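Local coordinates for protein ATP-dependent DNA helicase (Mycobacterium smegmatis, PDB 5V9X) that probably unwinds RNA:DNA hybrids by ATP-driven 3'-to-5' tracking along single-stranded DNA, and is captured here with a DNA strand and the ATP analogue AMP-PNP, at residues E168-M173 / L207-L212; V140-G145 / V162-P167; Q96-L101 / E180-V185. One frame throughout, in Å; residues are numbered along the deposited sequence.

Interaction 1 of 3, residues E168-M173 / L207-L212; sequences ESLFLM and LSLERL. With nucleotides of chain B.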
loop_
_atom_site.group_PDB
_atom_site.type_symbol
_atom_site.label_atom_id
_atom_site.label_comp_id
_atom_site.label_asym_id
_atom_site.label_seq_id
_atom_site.Cartn_x
_atom_site.Cartn_y
_atom_site.Cartn_z
ATOM N N GLU A 168 9.891 -5.785 -9.293
ATOM C CA GLU A 168 11.163 -6.278 -8.774
ATOM C C GLU A 168 11.846 -7.200 -9.776
ATOM O O GLU A 168 13.052 -7.086 -10.021
ATOM C CB GLU A 168 10.941 -7.001 -7.441
ATOM C CG GLU A 168 10.602 -6.094 -6.261
ATOM C CD GLU A 168 9.192 -5.529 -6.319
ATOM O OE1 GLU A 168 8.386 -5.999 -7.153
ATOM O OE2 GLU A 168 8.889 -4.609 -5.528
ATOM N N SER A 169 11.089 -8.124 -10.372
ATOM C CA SER A 169 11.694 -9.072 -11.301
ATOM C C SER A 169 12.060 -8.407 -12.621
ATOM O O SER A 169 13.063 -8.775 -13.244
ATOM C CB SER A 169 10.759 -10.255 -11.534
ATOM O OG SER A 169 10.860 -11.190 -10.475
ATOM N N LEU A 170 11.263 -7.434 -13.070
ATOM C CA LEU A 170 11.661 -6.644 -14.232
ATOM C C LEU A 170 13.004 -5.972 -13.990
ATOM O O LEU A 170 13.844 -5.893 -14.895
ATOM C CB LEU A 170 10.597 -5.598 -14.560
ATOM C CG LEU A 170 10.938 -4.695 -15.750
ATOM C CD1 LEU A 170 11.082 -5.525 -17.019
ATOM C CD2 LEU A 170 9.899 -3.597 -15.935
ATOM N N PHE A 171 13.225 -5.495 -12.765
ATOM C CA PHE A 171 14.516 -4.925 -12.396
ATOM C C PHE A 171 15.632 -5.953 -12.545
ATOM O O PHE A 171 16.723 -5.630 -13.029
ATOM C CB PHE A 171 14.436 -4.400 -10.964
ATOM C CG PHE A 171 15.694 -3.744 -10.472
ATOM C CD1 PHE A 171 16.024 -2.458 -10.871
ATOM C CD2 PHE A 171 16.521 -4.396 -9.572
ATOM C CE1 PHE A 171 17.168 -1.848 -10.400
ATOM C CE2 PHE A 171 17.666 -3.789 -9.099
ATOM C CZ PHE A 171 17.988 -2.514 -9.512
ATOM N N LEU A 172 15.368 -7.202 -12.149
ATOM C CA LEU A 172 16.394 -8.238 -12.223
ATOM C C LEU A 172 16.754 -8.562 -13.667
ATOM O O LEU A 172 17.937 -8.705 -14.000
ATOM C CB LEU A 172 15.921 -9.495 -11.493
ATOM C CG LEU A 172 15.571 -9.302 -10.015
ATOM C CD1 LEU A 172 15.068 -10.599 -9.393
ATOM C CD2 LEU A 172 16.768 -8.769 -9.252
ATOM N N MET A 173 15.752 -8.680 -14.539
ATOM C CA MET A 173 16.030 -8.994 -15.935
ATOM C C MET A 173 16.795 -7.864 -16.612
ATOM O O MET A 173 17.677 -8.112 -17.442
ATOM C CB MET A 173 14.729 -9.283 -16.675
ATOM C CG MET A 173 13.934 -10.433 -16.089
ATOM S SD MET A 173 12.490 -10.826 -17.082
ATOM C CE MET A 173 13.277 -11.299 -18.624
ATOM N N LEU A 207 11.864 3.961 -12.987
ATOM C CA LEU A 207 13.204 3.944 -13.563
ATOM C C LEU A 207 13.452 2.681 -14.381
ATOM O O LEU A 207 14.113 2.739 -15.423
ATOM C CB LEU A 207 14.254 4.085 -12.461
ATOM C CG LEU A 207 14.365 5.473 -11.831
ATOM C CD1 LEU A 207 15.449 5.494 -10.768
ATOM C CD2 LEU A 207 14.639 6.523 -12.897
ATOM N N SER A 208 12.942 1.535 -13.921
ATOM C CA SER A 208 13.053 0.309 -14.706
ATOM C C SER A 208 12.479 0.501 -16.104
ATOM O O SER A 208 13.086 0.083 -17.098
ATOM C CB SER A 208 12.343 -0.844 -13.993
ATOM O OG SER A 208 13.041 -1.243 -12.827
ATOM N N LEU A 209 11.316 1.152 -16.199
ATOM C CA LEU A 209 10.686 1.362 -17.496
ATOM C C LEU A 209 11.502 2.299 -18.381
ATOM O O LEU A 209 11.529 2.120 -19.605
ATOM C CB LEU A 209 9.269 1.903 -17.309
ATOM C CG LEU A 209 8.281 0.959 -16.616
ATOM C CD1 LEU A 209 6.910 1.613 -16.476
ATOM C CD2 LEU A 209 8.177 -0.367 -17.363
ATOM N N GLU A 210 12.169 3.298 -17.796
ATOM C CA GLU A 210 13.022 4.167 -18.601
ATOM C C GLU A 210 14.276 3.434 -19.060
ATOM O O GLU A 210 14.750 3.644 -20.183
ATOM C CB GLU A 210 13.392 5.427 -17.818
ATOM C CG GLU A 210 12.253 6.425 -17.658
ATOM C CD GLU A 210 11.724 6.943 -18.989
ATOM O OE1 GLU A 210 10.510 7.231 -19.073
ATOM O OE2 GLU A 210 12.518 7.065 -19.948
ATOM N N ARG A 211 14.829 2.569 -18.205
ATOM C CA ARG A 211 15.934 1.716 -18.628
ATOM C C ARG A 211 15.501 0.776 -19.747
ATOM O O ARG A 211 16.291 0.457 -20.643
ATOM C CB ARG A 211 16.477 0.928 -17.438
ATOM C CG ARG A 211 17.165 1.786 -16.391
ATOM C CD ARG A 211 17.483 0.985 -15.141
ATOM N NE ARG A 211 18.256 -0.219 -15.434
ATOM C CZ ARG A 211 18.560 -1.146 -14.531
ATOM N NH1 ARG A 211 18.156 -1.007 -13.277
ATOM N NH2 ARG A 211 19.266 -2.212 -14.880
ATOM N N LEU A 212 14.247 0.317 -19.708
ATOM C CA LEU A 212 13.708 -0.469 -20.813
ATOM C C LEU A 212 13.690 0.343 -22.103
ATOM O O LEU A 212 14.221 -0.093 -23.132
ATOM C CB LEU A 212 12.300 -0.957 -20.469
ATOM C CG LEU A 212 11.540 -1.698 -21.577
ATOM C CD1 LEU A 212 12.166 -3.057 -21.855
ATOM C CD2 LEU A 212 10.072 -1.842 -21.224
ATOM P P DC B 10 9.109 -11.168 -7.035
ATOM O OP1 DC B 10 9.446 -10.710 -8.402
ATOM O OP2 DC B 10 8.280 -12.376 -6.838
ATOM O "O5'" DC B 10 10.460 -11.404 -6.223
ATOM C "C5'" DC B 10 11.541 -10.512 -6.376
ATOM C "C4'" DC B 10 12.676 -10.907 -5.457
ATOM O "O4'" DC B 10 12.361 -10.516 -4.100
ATOM C "C3'" DC B 10 12.966 -12.412 -5.410
ATOM O "O3'" DC B 10 14.314 -12.649 -5.733
ATOM C "C2'" DC B 10 12.663 -12.808 -3.962
ATOM C "C1'" DC B 10 12.867 -11.494 -3.233
ATOM N N1 DC B 10 12.139 -11.411 -1.939
ATOM C C2 DC B 10 12.775 -10.849 -0.830
ATOM O O2 DC B 10 13.930 -10.422 -0.954
ATOM N N3 DC B 10 12.106 -10.782 0.349
ATOM C C4 DC B 10 10.859 -11.255 0.434
ATOM N N4 DC B 10 10.237 -11.171 1.615
ATOM C C5 DC B 10 10.196 -11.836 -0.688
ATOM C C6 DC B 10 10.867 -11.893 -1.843
#
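Phe-171 reaches across to Ser-208 and Arg-211, and its side chain can be followed outward one atom at a time. With CG anti to the backbone N (chi1 -178°), the ring swings toward helix 200-213 although the CB bond itself does not aim there. CB passes the hydroxyl of Ser-208, 3.9 Å from its OG. That same oxygen sits at the ring edge, near the ring plane, 3.8 Å from CD1; its hydrogen bond is with His-204 O, so it meets the ring by packing. One atom further, CE1 lies 3.2 Å from Arg-211 NH1, at the edge of the guanidinium group. Ring and guanidinium planes stand 85° apart and NH1 approaches the ring obliquely, so there is no flat stack. Arg-211 gets its chain round to this spot by bending at chi3, and NH2, the other terminal nitrogen, is hydrogen-bonded to Thr-175 OG1. His-467, from helix 461-471, meets the Phe-171 ring edge-to-face.

The two helices belong to the first RecA-like domain of a superfamily 2 helicase. The axes of the two short segments pass 9.9 Å apart at 36°, and the contact is buried. Beside the ring, Leu-170 CD2 touches Leu-209 CD2 at 3.9 Å, the two leucine side chains crossing at about a right angle; this apolar pair lies next to Ser-208 CB.

Away from helix 200-213, helix 167-174 turns to the tracking strand. Ser-169 OG donates a hydrogen bond to OP1 of DC10 of chain B at 2.6 Å, while Glu-168 CB rests 3.7 Å from C5' of that nucleotide. Glu-168 folds its carboxylate back at chi2, where OE2 forms a salt bridge with Arg-201.

Interaction 2 of 3, residues V140-G145 / V162-P167; sequences VGVRSG and VLITTP. With nucleotides of chain B.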
loop_
_atom_site.group_PDB
_atom_site.type_symbol
_atom_site.label_atom_id
_atom_site.label_comp_id
_atom_site.label_asym_id
_atom_site.label_seq_id
_atom_site.Cartn_x
_atom_site.Cartn_y
_atom_site.Cartn_z
ATOM N N VAL A 140 3.124 -17.267 -23.769
ATOM C CA VAL A 140 2.868 -16.484 -22.562
ATOM C C VAL A 140 3.705 -17.069 -21.432
ATOM O O VAL A 140 3.587 -18.261 -21.125
ATOM C CB VAL A 140 1.379 -16.488 -22.167
ATOM C CG1 VAL A 140 1.159 -15.634 -20.927
ATOM C CG2 VAL A 140 0.504 -16.007 -23.321
ATOM N N GLY A 141 4.537 -16.238 -20.805
ATOM C CA GLY A 141 5.371 -16.685 -19.714
ATOM C C GLY A 141 5.216 -15.793 -18.497
ATOM O O GLY A 141 4.835 -14.626 -18.596
ATOM N N VAL A 142 5.514 -16.372 -17.336
ATOM C CA VAL A 142 5.487 -15.660 -16.063
ATOM C C VAL A 142 6.872 -15.750 -15.442
ATOM O O VAL A 142 7.409 -16.852 -15.266
ATOM C CB VAL A 142 4.428 -16.223 -15.103
ATOM C CG1 VAL A 142 4.538 -15.549 -13.743
ATOM C CG2 VAL A 142 3.047 -16.017 -15.672
ATOM N N ARG A 143 7.444 -14.597 -15.106
ATOM C CA ARG A 143 8.718 -14.522 -14.402
ATOM C C ARG A 143 8.494 -13.793 -13.085
ATOM O O ARG A 143 8.254 -12.580 -13.073
ATOM C CB ARG A 143 9.778 -13.819 -15.246
ATOM C CG ARG A 143 11.022 -13.423 -14.465
ATOM C CD ARG A 143 11.716 -14.624 -13.834
ATOM N NE ARG A 143 12.772 -14.202 -12.921
ATOM C CZ ARG A 143 13.979 -13.804 -13.310
ATOM N NH1 ARG A 143 14.287 -13.773 -14.600
ATOM N NH2 ARG A 143 14.881 -13.432 -12.411
ATOM N N SER A 144 8.561 -14.534 -11.982
ATOM C CA SER A 144 8.490 -13.964 -10.644
ATOM C C SER A 144 9.540 -14.663 -9.790
ATOM O O SER A 144 10.352 -15.447 -10.288
ATOM C CB SER A 144 7.081 -14.111 -10.057
ATOM O OG SER A 144 6.831 -15.455 -9.680
ATOM N N GLY A 145 9.519 -14.380 -8.487
ATOM C CA GLY A 145 10.426 -15.052 -7.574
ATOM C C GLY A 145 10.188 -16.543 -7.463
ATOM O O GLY A 145 11.099 -17.281 -7.073
ATOM N N VAL A 162 4.397 -12.799 -24.703
ATOM C CA VAL A 162 3.806 -12.016 -23.623
ATOM C C VAL A 162 4.532 -12.390 -22.340
ATOM O O VAL A 162 4.384 -13.511 -21.837
ATOM C CB VAL A 162 2.298 -12.265 -23.493
ATOM C CG1 VAL A 162 1.730 -11.470 -22.324
ATOM C CG2 VAL A 162 1.583 -11.917 -24.790
ATOM N N LEU A 163 5.316 -11.461 -21.804
ATOM C CA LEU A 163 6.013 -11.667 -20.541
ATOM C C LEU A 163 5.214 -11.023 -19.416
ATOM O O LEU A 163 4.928 -9.822 -19.457
ATOM C CB LEU A 163 7.429 -11.093 -20.581
ATOM C CG LEU A 163 8.235 -11.376 -19.313
ATOM C CD1 LEU A 163 8.461 -12.874 -19.150
ATOM C CD2 LEU A 163 9.558 -10.625 -19.318
ATOM N N ILE A 164 4.852 -11.827 -18.422
ATOM C CA ILE A 164 4.172 -11.367 -17.217
ATOM C C ILE A 164 5.180 -11.410 -16.079
ATOM O O ILE A 164 5.865 -12.422 -15.893
ATOM C CB ILE A 164 2.944 -12.238 -16.902
ATOM C CG1 ILE A 164 1.920 -12.157 -18.038
ATOM C CG2 ILE A 164 2.325 -11.828 -15.583
ATOM C CD1 ILE A 164 0.782 -13.145 -17.900
ATOM N N THR A 165 5.282 -10.320 -15.324
ATOM C CA THR A 165 6.307 -10.233 -14.290
ATOM C C THR A 165 5.899 -9.182 -13.261
ATOM O O THR A 165 4.807 -8.610 -13.323
ATOM C CB THR A 165 7.674 -9.917 -14.905
ATOM O OG1 THR A 165 8.664 -9.866 -13.872
ATOM C CG2 THR A 165 7.641 -8.578 -15.636
ATOM N N THR A 166 6.792 -8.938 -12.311
ATOM C CA THR A 166 6.655 -7.943 -11.260
ATOM C C THR A 166 7.643 -6.802 -11.479
ATOM O O THR A 166 8.575 -6.916 -12.283
ATOM C CB THR A 166 6.897 -8.587 -9.887
ATOM O OG1 THR A 166 8.226 -9.121 -9.834
ATOM C CG2 THR A 166 5.888 -9.696 -9.628
ATOM N N PRO A 167 7.463 -5.671 -10.787
ATOM C CA PRO A 167 8.475 -4.607 -10.889
ATOM C C PRO A 167 9.842 -5.052 -10.405
ATOM O O PRO A 167 10.855 -4.742 -11.043
ATOM C CB PRO A 167 7.894 -3.486 -10.015
ATOM C CG PRO A 167 6.429 -3.747 -9.984
ATOM C CD PRO A 167 6.291 -5.236 -10.004
ATOM P P DC B 10 9.109 -11.168 -7.035
ATOM O OP1 DC B 10 9.446 -10.710 -8.402
ATOM O OP2 DC B 10 8.280 -12.376 -6.838
ATOM O "O5'" DC B 10 10.460 -11.404 -6.223
ATOM C "C5'" DC B 10 11.541 -10.512 -6.376
ATOM C "C4'" DC B 10 12.676 -10.907 -5.457
ATOM O "O4'" DC B 10 12.361 -10.516 -4.100
ATOM C "C3'" DC B 10 12.966 -12.412 -5.410
ATOM O "O3'" DC B 10 14.314 -12.649 -5.733
ATOM C "C2'" DC B 10 12.663 -12.808 -3.962
ATOM C "C1'" DC B 10 12.867 -11.494 -3.233
ATOM N N1 DC B 10 12.139 -11.411 -1.939
ATOM C C2 DC B 10 12.775 -10.849 -0.830
ATOM O O2 DC B 10 13.930 -10.422 -0.954
ATOM N N3 DC B 10 12.106 -10.782 0.349
ATOM C C4 DC B 10 10.859 -11.255 0.434
ATOM N N4 DC B 10 10.237 -11.171 1.615
ATOM C C5 DC B 10 10.196 -11.836 -0.688
ATOM C C6 DC B 10 10.867 -11.893 -1.843
ATOM P P DG B 12 18.137 -13.527 -11.470
ATOM O OP1 DG B 12 17.266 -12.660 -12.294
ATOM O OP2 DG B 12 17.776 -14.946 -11.245
ATOM O "O5'" DG B 12 19.597 -13.474 -12.092
ATOM C "C5'" DG B 12 20.332 -12.272 -12.025
ATOM C "C4'" DG B 12 21.811 -12.554 -12.124
ATOM O "O4'" DG B 12 22.219 -13.360 -10.996
ATOM C "C3'" DG B 12 22.224 -13.314 -13.383
ATOM O "O3'" DG B 12 23.233 -12.592 -14.056
ATOM C "C2'" DG B 12 22.729 -14.668 -12.870
ATOM C "C1'" DG B 12 23.089 -14.375 -11.422
ATOM N N9 DG B 12 22.899 -15.520 -10.538
ATOM C C8 DG B 12 21.861 -16.420 -10.565
ATOM N N7 DG B 12 21.947 -17.341 -9.645
ATOM C C5 DG B 12 23.116 -17.029 -8.962
ATOM C C6 DG B 12 23.727 -17.674 -7.859
ATOM O O6 DG B 12 23.342 -18.682 -7.251
ATOM N N1 DG B 12 24.903 -17.034 -7.475
ATOM C C2 DG B 12 25.422 -15.912 -8.078
ATOM N N2 DG B 12 26.568 -15.438 -7.565
ATOM N N3 DG B 12 24.860 -15.298 -9.111
ATOM C C4 DG B 12 23.714 -15.909 -9.498
#
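Gly-141 of one parallel strand lies opposite Leu-163 of the other, and bonds to the residues on either side of it, Val-162 and Ile-164. Gly-141 N gives its hydrogen to Val-162 O at 2.9 Å, Ile-164 N returns one to Gly-141 O at 2.8 Å, and Arg-143 N follows to Ile-164 O, again at 2.8 Å. Past that point a side chain takes over: Thr-165 OG1, anti to its own backbone N (chi1 -179°), donates to Arg-143 O at 2.9 Å, with the hydroxyl tilted 18° from the carbonyl plane. On one face of the sheet Ile-164 spans two valines, CD1 lying 3.9 Å from Val-140 CG1 while its CB packs against Val-142 CG2; Ala-110 and Val-113 of helix 107-116 cover it.

Helix 149-157 links the strands in a beta-alpha-beta crossover at the edge of the seven-stranded RecA-like sheet, and DNA runs past the carboxy ends of both. Gly-145 N donates to OP2 of DC10 of chain B at 2.9 Å. Thr-166 OG1 donates to OP1 of the same phosphate, though the modelled separation is too short to be taken literally. Arg-143 bends at chi2, and its NH2 donates a hydrogen bond to OP1 of DG12 of chain B, which lies near the guanidinium plane, at its edge.

Behind these groups, Thr-166 is the N-cap of helix 167-174. Its OG1 also accepts from Ser-169 N, consistent with the hydroxyl proton being left for the phosphate. The sequence TTPES, Thr-165 to Ser-169, is consistent with helicase motif Ib. Ser-144 OG takes the Asp-146 N-H, and Leu-172 and Met-173 pack along Arg-143.

Interaction 3 of 3, residues Q96-L101 / E180-V185; sequences QGTQVL and ETLTSV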
loop_
_atom_site.group_PDB
_atom_site.type_symbol
_atom_site.label_atom_id
_atom_site.label_comp_id
_atom_site.label_asym_id
_atom_site.label_seq_id
_atom_site.Cartn_x
_atom_site.Cartn_y
_atom_site.Cartn_z
ATOM N N GLN A 96 10.001 -11.106 -33.426
ATOM C CA GLN A 96 10.782 -12.133 -32.748
ATOM C C GLN A 96 11.433 -11.588 -31.482
ATOM O O GLN A 96 12.222 -10.644 -31.527
ATOM C CB GLN A 96 11.838 -12.710 -33.689
ATOM C CG GLN A 96 11.371 -13.953 -34.423
ATOM C CD GLN A 96 11.104 -15.111 -33.479
ATOM O OE1 GLN A 96 11.747 -15.232 -32.434
ATOM N NE2 GLN A 96 10.150 -15.961 -33.837
ATOM N N GLY A 97 11.102 -12.208 -30.359
ATOM C CA GLY A 97 11.422 -11.697 -29.044
ATOM C C GLY A 97 10.166 -11.312 -28.280
ATOM O O GLY A 97 9.052 -11.309 -28.805
ATOM N N THR A 98 10.368 -10.985 -27.009
ATOM C CA THR A 98 9.247 -10.608 -26.157
ATOM C C THR A 98 8.610 -9.321 -26.666
ATOM O O THR A 98 9.277 -8.288 -26.777
ATOM C CB THR A 98 9.713 -10.448 -24.711
ATOM O OG1 THR A 98 10.303 -11.674 -24.259
ATOM C CG2 THR A 98 8.535 -10.102 -23.816
ATOM N N GLN A 99 7.315 -9.388 -26.978
ATOM C CA GLN A 99 6.588 -8.298 -27.621
ATOM C C GLN A 99 5.727 -7.493 -26.659
ATOM O O GLN A 99 5.636 -6.269 -26.795
ATOM C CB GLN A 99 5.702 -8.849 -28.742
ATOM C CG GLN A 99 6.473 -9.421 -29.923
ATOM C CD GLN A 99 6.993 -8.348 -30.856
ATOM O OE1 GLN A 99 6.227 -7.529 -31.370
ATOM N NE2 GLN A 99 8.303 -8.342 -31.081
ATOM N N VAL A 100 5.082 -8.149 -25.698
ATOM C CA VAL A 100 4.218 -7.493 -24.724
ATOM C C VAL A 100 4.783 -7.743 -23.334
ATOM O O VAL A 100 5.194 -8.863 -23.016
ATOM C CB VAL A 100 2.762 -7.999 -24.827
ATOM C CG1 VAL A 100 1.893 -7.372 -23.744
ATOM C CG2 VAL A 100 2.193 -7.705 -26.208
ATOM N N LEU A 101 4.809 -6.697 -22.510
ATOM C CA LEU A 101 5.292 -6.788 -21.136
ATOM C C LEU A 101 4.179 -6.340 -20.198
ATOM O O LEU A 101 3.817 -5.159 -20.171
ATOM C CB LEU A 101 6.549 -5.942 -20.934
ATOM C CG LEU A 101 7.148 -5.976 -19.523
ATOM C CD1 LEU A 101 7.652 -7.369 -19.179
ATOM C CD2 LEU A 101 8.257 -4.950 -19.376
ATOM N N GLU A 180 18.296 -8.898 -22.940
ATOM C CA GLU A 180 18.383 -9.028 -24.389
ATOM C C GLU A 180 17.087 -9.553 -24.996
ATOM O O GLU A 180 16.854 -9.360 -26.194
ATOM C CB GLU A 180 19.548 -9.944 -24.768
ATOM C CG GLU A 180 20.273 -9.527 -26.039
ATOM C CD GLU A 180 21.267 -8.404 -25.801
ATOM O OE1 GLU A 180 21.952 -8.431 -24.757
ATOM O OE2 GLU A 180 21.364 -7.495 -26.655
ATOM N N THR A 181 16.241 -10.210 -24.202
ATOM C CA THR A 181 14.939 -10.644 -24.685
ATOM C C THR A 181 13.907 -9.524 -24.681
ATOM O O THR A 181 12.832 -9.692 -25.264
ATOM C CB THR A 181 14.417 -11.812 -23.842
ATOM O OG1 THR A 181 14.196 -11.374 -22.494
ATOM C CG2 THR A 181 15.417 -12.962 -23.845
ATOM N N LEU A 182 14.207 -8.392 -24.049
ATOM C CA LEU A 182 13.272 -7.282 -23.951
ATOM C C LEU A 182 13.523 -6.198 -24.992
ATOM O O LEU A 182 12.860 -5.158 -24.951
ATOM C CB LEU A 182 13.323 -6.674 -22.549
ATOM C CG LEU A 182 13.057 -7.635 -21.391
ATOM C CD1 LEU A 182 13.233 -6.937 -20.050
ATOM C CD2 LEU A 182 11.665 -8.235 -21.506
ATOM N N THR A 183 14.452 -6.415 -25.927
ATOM C CA THR A 183 14.792 -5.377 -26.893
ATOM C C THR A 183 13.714 -5.165 -27.951
ATOM O O THR A 183 13.778 -4.169 -28.676
ATOM C CB THR A 183 16.120 -5.699 -27.586
ATOM O OG1 THR A 183 16.022 -6.957 -28.262
ATOM C CG2 THR A 183 17.254 -5.759 -26.576
ATOM N N SER A 184 12.736 -6.062 -28.059
ATOM C CA SER A 184 11.680 -5.936 -29.056
ATOM C C SER A 184 10.342 -5.521 -28.462
ATOM O O SER A 184 9.350 -5.456 -29.198
ATOM C CB SER A 184 11.513 -7.253 -29.822
ATOM O OG SER A 184 12.690 -7.585 -30.539
ATOM N N VAL A 185 10.287 -5.237 -27.157
ATOM C CA VAL A 185 9.018 -4.936 -26.505
ATOM C C VAL A 185 8.382 -3.711 -27.142
ATOM O O VAL A 185 9.014 -2.655 -27.274
ATOM C CB VAL A 185 9.227 -4.735 -24.997
ATOM C CG1 VAL A 185 7.997 -4.093 -24.369
ATOM C CG2 VAL A 185 9.533 -6.063 -24.322
#
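Thr-98 and Val-185 form the close-packed heart of this contact. The CG2 methyls of the two residues sit 4.2 Å apart, the side chains lying next to each other and pointing the same way, and Val-185 CG2 also rests on the Thr-98 carbonyl, 3.3 Å from its O. Thr-98 carries CG2 anti to its backbone N, which leaves OG1 beside that N and directed to Pro-160 O, its hydrogen-bond partner. The backbone N of Thr-98 donates to Thr-181 O at 3.3 Å, approaching nearly in line with the carbonyl although the N-H itself is bent, 142° at the hydrogen. Deeper in, Leu-101 CB packs against Val-185 CG1 at 4.2 Å, and Leu-182 brings CD2 close to Thr-98 CG2. Leu-163 of the adjoining strand and Leu-170 of helix 167-174 close over this apolar patch.

Strand 100-103 is an inner strand of the parallel RecA-like sheet, between 162-165 and 187-191, and 180-185 is the loop that leads from helix 167-174 into strand 187-191. The loop makes a type I turn from Leu-182 to Val-185, placing Ser-184 over the start of the other segment.

Toward solvent the fit is looser. Ser-184 OG donates to Gln-96 O at 3.2 Å, tilted 32° from the carbonyl plane; the CB bond of Gln-96 aims away from the loop and its side chain is poorly ordered. Gln-99 folds at chi2 so that NE2 comes within 3.6 Å of Ser-184 CB, a packing contact. The inner part thus combines apolar packing with the Thr-98 N bond, while the outer end has one long hydrogen bond and is probably the more mobile, as the disorder of Gln-96 suggests.

Overall arrangement
All three contacts lie in the first RecA-like domain, their centres 12 to 13 Å apart. Interactions 2 and 3 share its parallel sheet, where strands 162-165 and 100-103 are neighbours and Leu-163 N probably bonds to Val-100 O. Interaction 1 packs against this sheet through helix 167-174, which follows directly from strand 162-165, and Leu-170 CD1 meets Leu-101 CD2 at 3.7 Å. Along the chain, interaction 2 closes before interaction 1 opens and falls wholly between the two segments of interaction 3, whose segments alternate with those of interaction 1. One continuous core therefore joins the DNA-facing surface of interactions 1 and 2 to the sheet's opposite strand ends.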